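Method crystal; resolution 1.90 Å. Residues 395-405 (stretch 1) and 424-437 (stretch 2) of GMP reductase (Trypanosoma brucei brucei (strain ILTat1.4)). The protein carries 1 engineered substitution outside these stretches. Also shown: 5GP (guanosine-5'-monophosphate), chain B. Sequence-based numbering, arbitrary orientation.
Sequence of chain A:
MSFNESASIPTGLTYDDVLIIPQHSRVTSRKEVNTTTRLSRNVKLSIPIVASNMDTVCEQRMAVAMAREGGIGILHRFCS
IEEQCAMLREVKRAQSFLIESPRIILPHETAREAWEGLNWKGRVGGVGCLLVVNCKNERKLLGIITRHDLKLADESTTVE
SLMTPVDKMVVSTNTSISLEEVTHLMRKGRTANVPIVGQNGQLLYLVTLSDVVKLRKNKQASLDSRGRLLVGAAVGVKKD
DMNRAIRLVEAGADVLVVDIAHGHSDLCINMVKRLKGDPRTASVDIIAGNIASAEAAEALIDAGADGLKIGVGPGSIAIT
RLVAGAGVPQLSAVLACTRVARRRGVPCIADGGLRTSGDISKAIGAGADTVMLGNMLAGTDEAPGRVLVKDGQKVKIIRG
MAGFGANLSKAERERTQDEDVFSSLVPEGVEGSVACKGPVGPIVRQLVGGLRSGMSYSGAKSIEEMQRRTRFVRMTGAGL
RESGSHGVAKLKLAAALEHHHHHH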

# COMPACT_ATOMS: atom_id res chain seq x y z
N VAL A 395 -19.83 -4.06 -10.22
CA VAL A 395 -19.98 -2.61 -10.14
C VAL A 395 -20.93 -2.14 -11.24
O VAL A 395 -21.25 -2.87 -12.18
CB VAL A 395 -18.62 -1.87 -10.25
N LYS A 396 -21.37 -0.89 -11.10
CA LYS A 396 -22.12 -0.19 -12.14
C LYS A 396 -21.56 1.21 -12.30
O LYS A 396 -20.98 1.78 -11.36
CB LYS A 396 -23.63 -0.12 -11.83
CG LYS A 396 -24.43 -1.36 -12.25
CD LYS A 396 -25.93 -1.06 -12.28
CE LYS A 396 -26.73 -2.33 -12.49
NZ LYS A 396 -28.16 -2.03 -12.78
N ILE A 397 -21.73 1.78 -13.49
CA ILE A 397 -21.23 3.12 -13.78
C ILE A 397 -22.14 4.16 -13.14
O ILE A 397 -23.37 4.03 -13.15
CB ILE A 397 -21.12 3.34 -15.30
CG1 ILE A 397 -20.08 2.40 -15.91
CG2 ILE A 397 -20.78 4.79 -15.62
CD1 ILE A 397 -18.71 2.52 -15.28
N ILE A 398 -21.53 5.20 -12.56
CA ILE A 398 -22.21 6.44 -12.23
C ILE A 398 -21.42 7.57 -12.87
O ILE A 398 -20.18 7.56 -12.86
CB ILE A 398 -22.36 6.64 -10.70
CG1 ILE A 398 -23.31 7.81 -10.40
CG2 ILE A 398 -20.99 6.83 -10.02
CD1 ILE A 398 -23.45 8.10 -8.92
N ARG A 399 -22.12 8.53 -13.48
CA ARG A 399 -21.42 9.56 -14.22
C ARG A 399 -22.19 10.87 -14.17
O ARG A 399 -23.43 10.90 -14.15
CB ARG A 399 -21.18 9.14 -15.68
CG ARG A 399 -22.43 9.06 -16.53
CD ARG A 399 -22.15 8.33 -17.82
NE ARG A 399 -23.32 8.26 -18.68
CZ ARG A 399 -23.38 7.52 -19.78
NH1 ARG A 399 -22.33 6.78 -20.13
NH2 ARG A 399 -24.49 7.50 -20.52
N GLY A 400 -21.44 11.97 -14.16
CA GLY A 400 -22.05 13.28 -14.14
C GLY A 400 -22.71 13.62 -15.46
O GLY A 400 -22.25 13.22 -16.53
N MET A 401 -23.82 14.36 -15.37
CA MET A 401 -24.56 14.80 -16.55
C MET A 401 -23.89 15.97 -17.26
O MET A 401 -24.29 16.32 -18.38
CB MET A 401 -25.99 15.16 -16.17
CG MET A 401 -26.79 13.96 -15.61
SD MET A 401 -27.15 12.70 -16.88
CE MET A 401 -28.72 13.33 -17.52
N ALA A 402 -22.88 16.59 -16.65
CA ALA A 402 -22.03 17.58 -17.31
C ALA A 402 -20.67 17.01 -17.68
O ALA A 402 -19.77 17.77 -18.07
CB ALA A 402 -21.87 18.82 -16.44
N GLY A 403 -20.49 15.68 -17.57
CA GLY A 403 -19.25 15.04 -17.95
C GLY A 403 -19.26 14.55 -19.39
O GLY A 403 -20.25 14.66 -20.12
N PHE A 404 -18.12 13.99 -19.81
CA PHE A 404 -17.97 13.56 -21.20
C PHE A 404 -18.85 12.35 -21.50
O PHE A 404 -19.50 12.30 -22.55
CB PHE A 404 -16.51 13.25 -21.51
CG PHE A 404 -15.69 14.46 -21.87
CD1 PHE A 404 -16.19 15.40 -22.75
CD2 PHE A 404 -14.43 14.65 -21.33
CE1 PHE A 404 -15.44 16.52 -23.09
CE2 PHE A 404 -13.67 15.76 -21.67
CZ PHE A 404 -14.18 16.70 -22.55
N GLY A 405 -18.90 11.37 -20.59
CA GLY A 405 -19.59 10.13 -20.88
C GLY A 405 -21.08 10.33 -21.13
O GLY A 405 -21.62 9.82 -22.12
N SER A 424 -16.87 20.91 -27.86
CA SER A 424 -16.51 22.11 -27.11
C SER A 424 -16.95 22.01 -25.65
O SER A 424 -17.34 23.00 -25.04
CB SER A 424 -17.14 23.35 -27.76
N LEU A 425 -16.88 20.80 -25.10
CA LEU A 425 -17.38 20.52 -23.75
C LEU A 425 -16.26 20.76 -22.74
O LEU A 425 -15.24 20.06 -22.75
CB LEU A 425 -17.91 19.09 -23.66
N VAL A 426 -16.46 21.74 -21.86
CA VAL A 426 -15.64 21.89 -20.66
C VAL A 426 -16.38 21.14 -19.56
O VAL A 426 -17.34 21.67 -18.98
CB VAL A 426 -15.41 23.37 -20.31
CG1 VAL A 426 -14.49 23.52 -19.09
CG2 VAL A 426 -14.83 24.12 -21.51
N PRO A 427 -15.98 19.90 -19.25
CA PRO A 427 -16.81 19.06 -18.38
C PRO A 427 -16.89 19.60 -16.96
O PRO A 427 -15.93 20.17 -16.44
CB PRO A 427 -16.11 17.70 -18.43
CG PRO A 427 -14.68 18.03 -18.72
CD PRO A 427 -14.72 19.24 -19.63
N GLU A 428 -18.06 19.42 -16.34
CA GLU A 428 -18.26 19.74 -14.93
C GLU A 428 -18.82 18.55 -14.16
O GLU A 428 -19.39 18.72 -13.07
CB GLU A 428 -19.17 20.97 -14.77
CG GLU A 428 -18.74 22.16 -15.63
CD GLU A 428 -19.15 23.52 -15.05
OE1 GLU A 428 -19.81 23.55 -13.99
OE2 GLU A 428 -18.81 24.56 -15.67
N GLY A 429 -18.64 17.34 -14.70
CA GLY A 429 -18.91 16.11 -13.98
C GLY A 429 -17.92 15.04 -14.40
O GLY A 429 -17.23 15.17 -15.42
N VAL A 430 -17.85 13.98 -13.60
CA VAL A 430 -16.89 12.91 -13.81
C VAL A 430 -17.65 11.59 -13.98
O VAL A 430 -18.86 11.50 -13.76
CB VAL A 430 -15.86 12.80 -12.68
CG1 VAL A 430 -15.06 14.09 -12.56
CG2 VAL A 430 -16.54 12.45 -11.36
N GLU A 431 -16.90 10.55 -14.36
CA GLU A 431 -17.40 9.19 -14.42
C GLU A 431 -16.69 8.32 -13.39
O GLU A 431 -15.53 8.55 -13.04
CB GLU A 431 -17.22 8.59 -15.82
N GLY A 432 -17.41 7.32 -12.89
CA GLY A 432 -16.86 6.38 -11.93
C GLY A 432 -17.74 5.15 -11.83
O GLY A 432 -18.74 5.02 -12.53
N SER A 433 -17.34 4.25 -10.94
CA SER A 433 -18.09 3.03 -10.69
C SER A 433 -18.58 3.01 -9.24
O SER A 433 -17.96 3.61 -8.35
CB SER A 433 -17.24 1.77 -10.96
OG SER A 433 -16.05 1.77 -10.19
N VAL A 434 -19.70 2.34 -9.02
CA VAL A 434 -20.22 2.07 -7.69
C VAL A 434 -20.47 0.57 -7.57
O VAL A 434 -20.84 -0.09 -8.55
CB VAL A 434 -21.51 2.87 -7.38
N ALA A 435 -20.25 0.03 -6.38
CA ALA A 435 -20.54 -1.37 -6.13
C ALA A 435 -22.03 -1.65 -6.31
O ALA A 435 -22.87 -0.83 -5.95
CB ALA A 435 -20.11 -1.76 -4.71
N CYS A 436 -22.34 -2.81 -6.90
CA CYS A 436 -23.73 -3.21 -7.10
C CYS A 436 -24.43 -3.40 -5.76
O CYS A 436 -23.96 -4.14 -4.90
CB CYS A 436 -23.80 -4.50 -7.91
SG CYS A 436 -23.49 -4.25 -9.64
N LYS A 437 -25.59 -2.75 -5.61
CA LYS A 437 -26.23 -2.64 -4.31
C LYS A 437 -27.42 -3.57 -4.11
O LYS A 437 -27.93 -3.65 -2.99
CB LYS A 437 -26.68 -1.20 -4.06
CG LYS A 437 -25.59 -0.12 -4.13
CD LYS A 437 -26.17 1.23 -3.69
CE LYS A 437 -25.10 2.29 -3.47
NZ LYS A 437 -24.48 2.69 -4.75
P 5GP B . -25.46 12.64 -5.48
O1P 5GP B . -24.40 13.23 -4.56
O2P 5GP B . -24.91 11.62 -6.46
O3P 5GP B . -26.73 12.21 -4.79
O5' 5GP B . -25.91 13.93 -6.31
C5' 5GP B . -26.69 13.85 -7.49
C4' 5GP B . -26.96 15.24 -8.05
O4' 5GP B . -25.75 15.77 -8.63
C3' 5GP B . -27.96 15.32 -9.19
O3' 5GP B . -29.32 15.25 -8.76
C2' 5GP B . -27.59 16.65 -9.88
O2' 5GP B . -28.17 17.77 -9.23
C1' 5GP B . -26.08 16.73 -9.62
N9 5GP B . -25.29 16.44 -10.82
C8 5GP B . -25.36 15.35 -11.60
N7 5GP B . -24.43 15.48 -12.58
C5 5GP B . -23.77 16.65 -12.37
C6 5GP B . -22.73 17.30 -13.02
O6 5GP B . -22.21 16.78 -14.02
N1 5GP B . -22.31 18.49 -12.55
C2 5GP B . -22.86 19.05 -11.47
N2 5GP B . -22.41 20.25 -11.02
N3 5GP B . -23.87 18.44 -10.81
C4 5GP B . -24.32 17.24 -11.26

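A recurring principle of protein architecture is that a backbone polar group seldom goes unpaired, and that where a β ladder ends, the peptide groups it releases can be spent on a ligand. Residues 395-405 and 424-437 of GMP reductase illustrate both halves of this rule. Strands 395-399 and 431-435 run antiparallel, and alternate residues pair through reciprocal hydrogen bonds. Lys396 N donates to Val434 O and Val434 N to Lys396 O, both at 2.7 Å; two residues along, Ile398 N donates to Gly432 O and Gly432 N to Ile398 O, both at 2.8 Å. The intervening pairs, Ile397 with Ser433 and Arg399 with Glu431, turn their amide groups away from the partner strand, and their α-carbons serve as auxiliary donors instead. Thus Lys396 O, already bonded to an amide, also receives a CA-H...O contact from Ser433 CA at 3.2 Å, while Gly432 O is approached by Ile397 CA at 3.4 Å.

The ladder's pattern outlasts the strands by one bond. Gly400 N donates to Val430 O at 2.7 Å, and Arg399 CA lies 3.2 Å from that same oxygen. Beyond this point the first stretch folds into a type I turn from Gly400 to Gly403, closed by a weak hydrogen bond from Gly403 N to Gly400 O at 3.2 Å. Ala402 O then accepts from Glu428 N at 2.9 Å, so the two stretches remain tied together across the turn.

Between these two ties the nucleotide engages three main-chain groups. Met401 N donates to N7 of 5GP at 3.1 Å and Ala402 N to O6 of 5GP at 2.7 Å, while N1 of 5GP donates to Glu428 O at 3.0 Å. The guanine base is therefore read by main-chain atoms from both stretches, with successive amides on one side of the contact and a carbonyl on the other. Glycine makes the close packing here possible: Gly400 CA and Gly429 CA are 4.2 Å apart, and a β-carbon on Gly429 would clash with both Gly400 CA and O6 of 5GP.

No side chain takes part in a hydrogen bond between the two stretches. The carboxylate of Glu428 and the amino group of Lys396 are satisfied elsewhere in the structure. Past the turn the contact becomes apolar: Pro427 CG sits over one face of the Phe404 ring, 4.3 Å from its centroid, in a CH-pi contact, and Phe404 CE1 packs 3.6 Å from Leu425 CB.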